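Local structure of possible prolidase (Bifidobacterium longum NCC2705, 2P9B) at residues 268-273 and 331-336; 273-278 and 336-341. The protein is a putative prolidase of the amidohydrolase family that probably hydrolyses carbon-nitrogen bonds. One frame throughout, in Å; residues are numbered along the deposited sequence.

Contact 1 of 2, residues 268-273 and 331-336; sequences SVLDDE and RQAHEA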
loop_
_atom_site.group_PDB
_atom_site.type_symbol
_atom_site.label_atom_id
_atom_site.label_comp_id
_atom_site.label_asym_id
_atom_site.label_seq_id
_atom_site.Cartn_x
_atom_site.Cartn_y
_atom_site.Cartn_z
ATOM N N SER A 268 15.497 -4.080 -6.253
ATOM C CA SER A 268 16.912 -4.402 -6.122
ATOM C C SER A 268 17.732 -3.161 -6.409
ATOM O O SER A 268 17.182 -2.091 -6.650
ATOM C CB SER A 268 17.283 -5.469 -7.146
ATOM O OG SER A 268 17.141 -4.952 -8.462
ATOM N N VAL A 269 19.051 -3.310 -6.394
ATOM C CA VAL A 269 19.916 -2.187 -6.703
ATOM C C VAL A 269 19.650 -1.860 -8.176
ATOM O O VAL A 269 19.365 -2.756 -8.976
ATOM C CB VAL A 269 21.402 -2.550 -6.479
ATOM C CG1 VAL A 269 21.786 -3.735 -7.345
ATOM C CG2 VAL A 269 22.282 -1.342 -6.781
ATOM N N LEU A 270 19.725 -0.581 -8.526
ATOM C CA LEU A 270 19.446 -0.156 -9.889
ATOM C C LEU A 270 20.654 0.411 -10.624
ATOM O O LEU A 270 21.709 0.638 -10.036
ATOM C CB LEU A 270 18.347 0.907 -9.878
ATOM C CG LEU A 270 17.039 0.542 -9.168
ATOM C CD1 LEU A 270 16.170 1.782 -9.024
ATOM C CD2 LEU A 270 16.325 -0.546 -9.950
ATOM N N ASP A 271 20.473 0.607 -11.926
ATOM C CA ASP A 271 21.483 1.202 -12.793
ATOM C C ASP A 271 20.691 2.147 -13.692
ATOM O O ASP A 271 19.465 2.192 -13.608
ATOM C CB ASP A 271 22.228 0.140 -13.621
ATOM C CG ASP A 271 21.297 -0.759 -14.411
ATOM O OD1 ASP A 271 20.373 -0.249 -15.070
ATOM O OD2 ASP A 271 21.505 -1.989 -14.380
ATOM N N ASP A 272 21.373 2.902 -14.544
ATOM C CA ASP A 272 20.698 3.859 -15.416
ATOM C C ASP A 272 19.684 3.256 -16.387
ATOM O O ASP A 272 18.683 3.890 -16.722
ATOM C CB ASP A 272 21.741 4.678 -16.180
ATOM C CG ASP A 272 22.576 5.547 -15.258
ATOM O OD1 ASP A 272 22.297 5.551 -14.040
ATOM O OD2 ASP A 272 23.501 6.230 -15.747
ATOM N N GLU A 273 19.940 2.035 -16.839
ATOM C CA GLU A 273 19.024 1.385 -17.764
ATOM C C GLU A 273 17.687 1.139 -17.077
ATOM O O GLU A 273 16.634 1.461 -17.620
ATOM C CB GLU A 273 19.599 0.054 -18.250
ATOM C CG GLU A 273 18.680 -0.697 -19.208
ATOM C CD GLU A 273 19.187 -2.091 -19.544
ATOM O OE1 GLU A 273 19.388 -2.899 -18.611
ATOM O OE2 GLU A 273 19.376 -2.380 -20.746
ATOM N N ARG A 331 16.894 4.171 -2.371
ATOM C CA ARG A 331 17.622 5.429 -2.270
ATOM C C ARG A 331 17.912 5.953 -3.668
ATOM O O ARG A 331 17.754 7.143 -3.944
ATOM C CB ARG A 331 18.940 5.219 -1.520
ATOM C CG ARG A 331 19.680 6.505 -1.201
ATOM C CD ARG A 331 21.158 6.233 -0.964
ATOM N NE ARG A 331 21.831 5.823 -2.195
ATOM C CZ ARG A 331 21.995 6.615 -3.252
ATOM N NH1 ARG A 331 21.537 7.861 -3.229
ATOM N NH2 ARG A 331 22.611 6.161 -4.333
ATOM N N GLN A 332 18.338 5.057 -4.551
ATOM C CA GLN A 332 18.646 5.444 -5.919
ATOM C C GLN A 332 17.390 5.961 -6.602
ATOM O O GLN A 332 17.406 7.009 -7.242
ATOM C CB GLN A 332 19.195 4.248 -6.692
ATOM C CG GLN A 332 20.498 3.719 -6.129
ATOM C CD GLN A 332 20.934 2.443 -6.799
ATOM O OE1 GLN A 332 20.139 1.522 -6.968
ATOM N NE2 GLN A 332 22.209 2.371 -7.173
ATOM N N ALA A 333 16.297 5.220 -6.457
ATOM C CA ALA A 333 15.031 5.613 -7.061
ATOM C C ALA A 333 14.609 6.997 -6.563
ATOM O O ALA A 333 14.146 7.833 -7.341
ATOM C CB ALA A 333 13.952 4.575 -6.735
ATOM N N HIS A 334 14.768 7.237 -5.266
ATOM C CA HIS A 334 14.407 8.527 -4.683
ATOM C C HIS A 334 15.290 9.612 -5.293
ATOM O O HIS A 334 14.814 10.684 -5.662
ATOM C CB HIS A 334 14.596 8.494 -3.163
ATOM C CG HIS A 334 14.192 9.763 -2.475
ATOM N ND1 HIS A 334 12.904 10.250 -2.509
ATOM C CD2 HIS A 334 14.905 10.641 -1.729
ATOM C CE1 HIS A 334 12.839 11.371 -1.814
ATOM N NE2 HIS A 334 14.041 11.631 -1.330
ATOM N N GLU A 335 16.579 9.313 -5.399
ATOM C CA GLU A 335 17.555 10.239 -5.966
ATOM C C GLU A 335 17.205 10.585 -7.417
ATOM O O GLU A 335 17.383 11.726 -7.860
ATOM C CB GLU A 335 18.946 9.606 -5.888
ATOM C CG GLU A 335 20.090 10.456 -6.412
ATOM C CD GLU A 335 21.445 9.844 -6.095
ATOM O OE1 GLU A 335 21.674 8.668 -6.453
ATOM O OE2 GLU A 335 22.283 10.539 -5.481
ATOM N N ALA A 336 16.689 9.602 -8.147
ATOM C CA ALA A 336 16.321 9.794 -9.549
ATOM C C ALA A 336 14.915 10.366 -9.735
ATOM O O ALA A 336 14.477 10.591 -10.863
ATOM C CB ALA A 336 16.453 8.475 -10.301
#
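Gln332 reaches Leu270 with its CG beside the backbone N and anti to the carbonyl carbon (chi1 -63°), and beyond CG the chain is extended, which carries the terminal amide away from its helix to the backbone of the facing loop. There OE1 accepts a hydrogen bond from Leu270 N, a short one at 2.6 Å from N to OE1. The N-H...O angle of 164° makes it nearly straight, and the donor sits only 15° off the plane of the amide carbonyl. The other end of the same amide faces the carbonyl of that residue, with Gln332 NE2 3.4 Å from Leu270 O.

Carbons of Val269 and Leu270 lie beside the amide. Val269 CG2 lies 3.6 Å from Gln332 OE1 and almost as near to NE2, while Leu270 CB comes within 3.5 Å of Gln332 OE1. Leu270 then runs on past the glutamine, putting its CD1 4.2 Å from Ala333 CB, one residue further along the helix. Its side chain also rests on Phe278. The peptide between Val269 and Leu270 is engaged at both ends, since Ser268 OG donates a hydrogen bond to Val269 O from above the carbonyl plane.

Just beyond, Asp271 is the N-cap of helix 272-279, its OD1 accepting from Leu274 N. A glutamine from the last turn of helix 313-335 thus holds the loop entering the neighbouring helix, a junction between two adjacent outer helices of the TIM-barrel fold expected of an amidohydrolase.

Contact 2 of 2, residues 273-278 and 336-341; sequences ELIGMF and AGLMIG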
loop_
_atom_site.group_PDB
_atom_site.type_symbol
_atom_site.label_atom_id
_atom_site.label_comp_id
_atom_site.label_asym_id
_atom_site.label_seq_id
_atom_site.Cartn_x
_atom_site.Cartn_y
_atom_site.Cartn_z
ATOM N N GLU A 273 19.940 2.035 -16.839
ATOM C CA GLU A 273 19.024 1.385 -17.764
ATOM C C GLU A 273 17.687 1.139 -17.077
ATOM O O GLU A 273 16.634 1.461 -17.620
ATOM C CB GLU A 273 19.599 0.054 -18.250
ATOM C CG GLU A 273 18.680 -0.697 -19.208
ATOM C CD GLU A 273 19.187 -2.091 -19.544
ATOM O OE1 GLU A 273 19.388 -2.899 -18.611
ATOM O OE2 GLU A 273 19.376 -2.380 -20.746
ATOM N N LEU A 274 17.736 0.571 -15.878
ATOM C CA LEU A 274 16.517 0.275 -15.132
ATOM C C LEU A 274 15.768 1.536 -14.728
ATOM O O LEU A 274 14.543 1.582 -14.790
ATOM C CB LEU A 274 16.841 -0.555 -13.891
ATOM C CG LEU A 274 17.381 -1.966 -14.137
ATOM C CD1 LEU A 274 17.585 -2.645 -12.793
ATOM C CD2 LEU A 274 16.410 -2.772 -14.994
ATOM N N ILE A 275 16.500 2.561 -14.307
ATOM C CA ILE A 275 15.861 3.808 -13.915
ATOM C C ILE A 275 15.067 4.354 -15.101
ATOM O O ILE A 275 13.936 4.815 -14.948
ATOM C CB ILE A 275 16.910 4.838 -13.458
ATOM C CG1 ILE A 275 17.528 4.376 -12.135
ATOM C CG2 ILE A 275 16.271 6.212 -13.312
ATOM C CD1 ILE A 275 18.637 5.269 -11.617
ATOM N N GLY A 276 15.659 4.280 -16.287
ATOM C CA GLY A 276 14.982 4.765 -17.472
ATOM C C GLY A 276 13.723 3.967 -17.768
ATOM O O GLY A 276 12.735 4.529 -18.246
HETATM N N MSE A 277 13.761 2.664 -17.479
HETATM C CA MSE A 277 12.617 1.778 -17.715
HETATM C C MSE A 277 11.459 2.083 -16.754
HETATM O O MSE A 277 10.295 1.854 -17.087
HETATM C CB MSE A 277 13.049 0.309 -17.600
HETATM C CG MSE A 277 14.188 -0.076 -18.546
HETATM SE SE MSE A 277 14.571 -1.995 -18.577
HETATM C CE MSE A 277 12.908 -2.511 -19.441
ATOM N N PHE A 278 11.777 2.610 -15.573
ATOM C CA PHE A 278 10.754 2.996 -14.596
ATOM C C PHE A 278 10.096 4.288 -15.097
ATOM O O PHE A 278 8.871 4.391 -15.189
ATOM C CB PHE A 278 11.386 3.276 -13.223
ATOM C CG PHE A 278 11.461 2.075 -12.316
ATOM C CD1 PHE A 278 10.325 1.614 -11.657
ATOM C CD2 PHE A 278 12.670 1.421 -12.101
ATOM C CE1 PHE A 278 10.391 0.518 -10.791
ATOM C CE2 PHE A 278 12.751 0.325 -11.238
ATOM C CZ PHE A 278 11.606 -0.126 -10.582
ATOM N N ALA A 336 16.689 9.602 -8.147
ATOM C CA ALA A 336 16.321 9.794 -9.549
ATOM C C ALA A 336 14.915 10.366 -9.735
ATOM O O ALA A 336 14.477 10.591 -10.863
ATOM C CB ALA A 336 16.453 8.475 -10.301
ATOM N N GLY A 337 14.207 10.586 -8.630
ATOM C CA GLY A 337 12.869 11.144 -8.704
ATOM C C GLY A 337 11.799 10.234 -9.285
ATOM O O GLY A 337 10.854 10.708 -9.912
ATOM N N LEU A 338 11.933 8.929 -9.076
ATOM C CA LEU A 338 10.950 7.984 -9.591
ATOM C C LEU A 338 9.705 7.956 -8.705
ATOM O O LEU A 338 9.684 8.532 -7.617
ATOM C CB LEU A 338 11.544 6.575 -9.653
ATOM C CG LEU A 338 12.781 6.349 -10.529
ATOM C CD1 LEU A 338 13.218 4.903 -10.390
ATOM C CD2 LEU A 338 12.468 6.680 -11.987
HETATM N N MSE A 339 8.663 7.295 -9.198
HETATM C CA MSE A 339 7.421 7.150 -8.453
HETATM C C MSE A 339 7.655 6.043 -7.429
HETATM O O MSE A 339 7.881 4.894 -7.798
HETATM C CB MSE A 339 6.284 6.769 -9.405
HETATM C CG MSE A 339 5.788 7.929 -10.289
HETATM SE SE MSE A 339 4.973 9.373 -9.409
HETATM C CE MSE A 339 3.264 8.588 -9.145
ATOM N N ILE A 340 7.613 6.403 -6.150
ATOM C CA ILE A 340 7.853 5.442 -5.077
ATOM C C ILE A 340 6.691 5.452 -4.102
ATOM O O ILE A 340 6.345 6.496 -3.558
ATOM C CB ILE A 340 9.134 5.794 -4.298
ATOM C CG1 ILE A 340 10.310 5.887 -5.275
ATOM C CG2 ILE A 340 9.378 4.757 -3.204
ATOM C CD1 ILE A 340 11.596 6.382 -4.656
ATOM N N GLY A 341 6.114 4.280 -3.866
ATOM C CA GLY A 341 4.982 4.202 -2.965
ATOM C C GLY A 341 5.270 3.553 -1.631
ATOM O O GLY A 341 6.403 3.196 -1.319
#
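Phe278 N, on the residue whose CB meets Leu338, is shared by two carbonyls of its own helix: it bonds to Leu274 O at 3.1 Å and, weakly, to Ile275 O. Leu338 CD2 lies 3.8 Å from that same Ile275 O, so the leucine packs against the backbone of the helix as well as against its side chains.

The fork of Leu338 carries most of the contact. With CG beside the backbone N (chi1 -60°) its two methyls point at the helix, and its side chain crosses those of Ile275 and Phe278 at about a right angle. CD1 approaches Phe278 CB to 3.7 Å and comes obliquely to the ring, whereas CD2 passes 4.1 Å from Ile275 CG2. The Phe278 ring itself leads away from Leu338 to lie on Leu257 of helix 250-259.

Gly337, with a positive phi of 70°, ends helix 313-335 in a Schellman motif, and this turn lets Ala336 and Leu338, on its two flanks, both face helix 272-279. Beyond it the chain runs alongside strand 290-292, as Met339 and Gly341 bond to the backbone of Leu291, consistent with the next strand position of a TIM barrel, reached after its outer helix. An alanine here in place of Leu338 would probably leave Phe278 CB without the CD1 methyl and Ile275 O without CD2, opening a gap between the turn and the helix.

On the other flank Ile275 CG2 touches Ala336 CB at 3.8 Å, and Ile275 CD1 lies 4.1 Å from the same methyl. Ala336 O accepts a hydrogen bond from Arg279, at the end of helix 272-279.

From the N terminus the chain leaves strand 263-264, runs through 268-273, where helix 272-279 starts, and on along that helix through 273-278. After strand 290-292 and two short helices it runs along helix 313-335, whose end gives 331-336, and then turns into 336-341. Each contact closes a loop with 57 residues between its segments, and the two loops cross, because the segments alternate along the chain. Contact 1 joins the approach to helix 272-279 to the last turn of helix 313-335; contact 2 joins helix 272-279 itself to the turn and chain that follow. Sharing Glu273 and Ala336, they are contiguous, and Ala333 O probably bonds to Leu338 N.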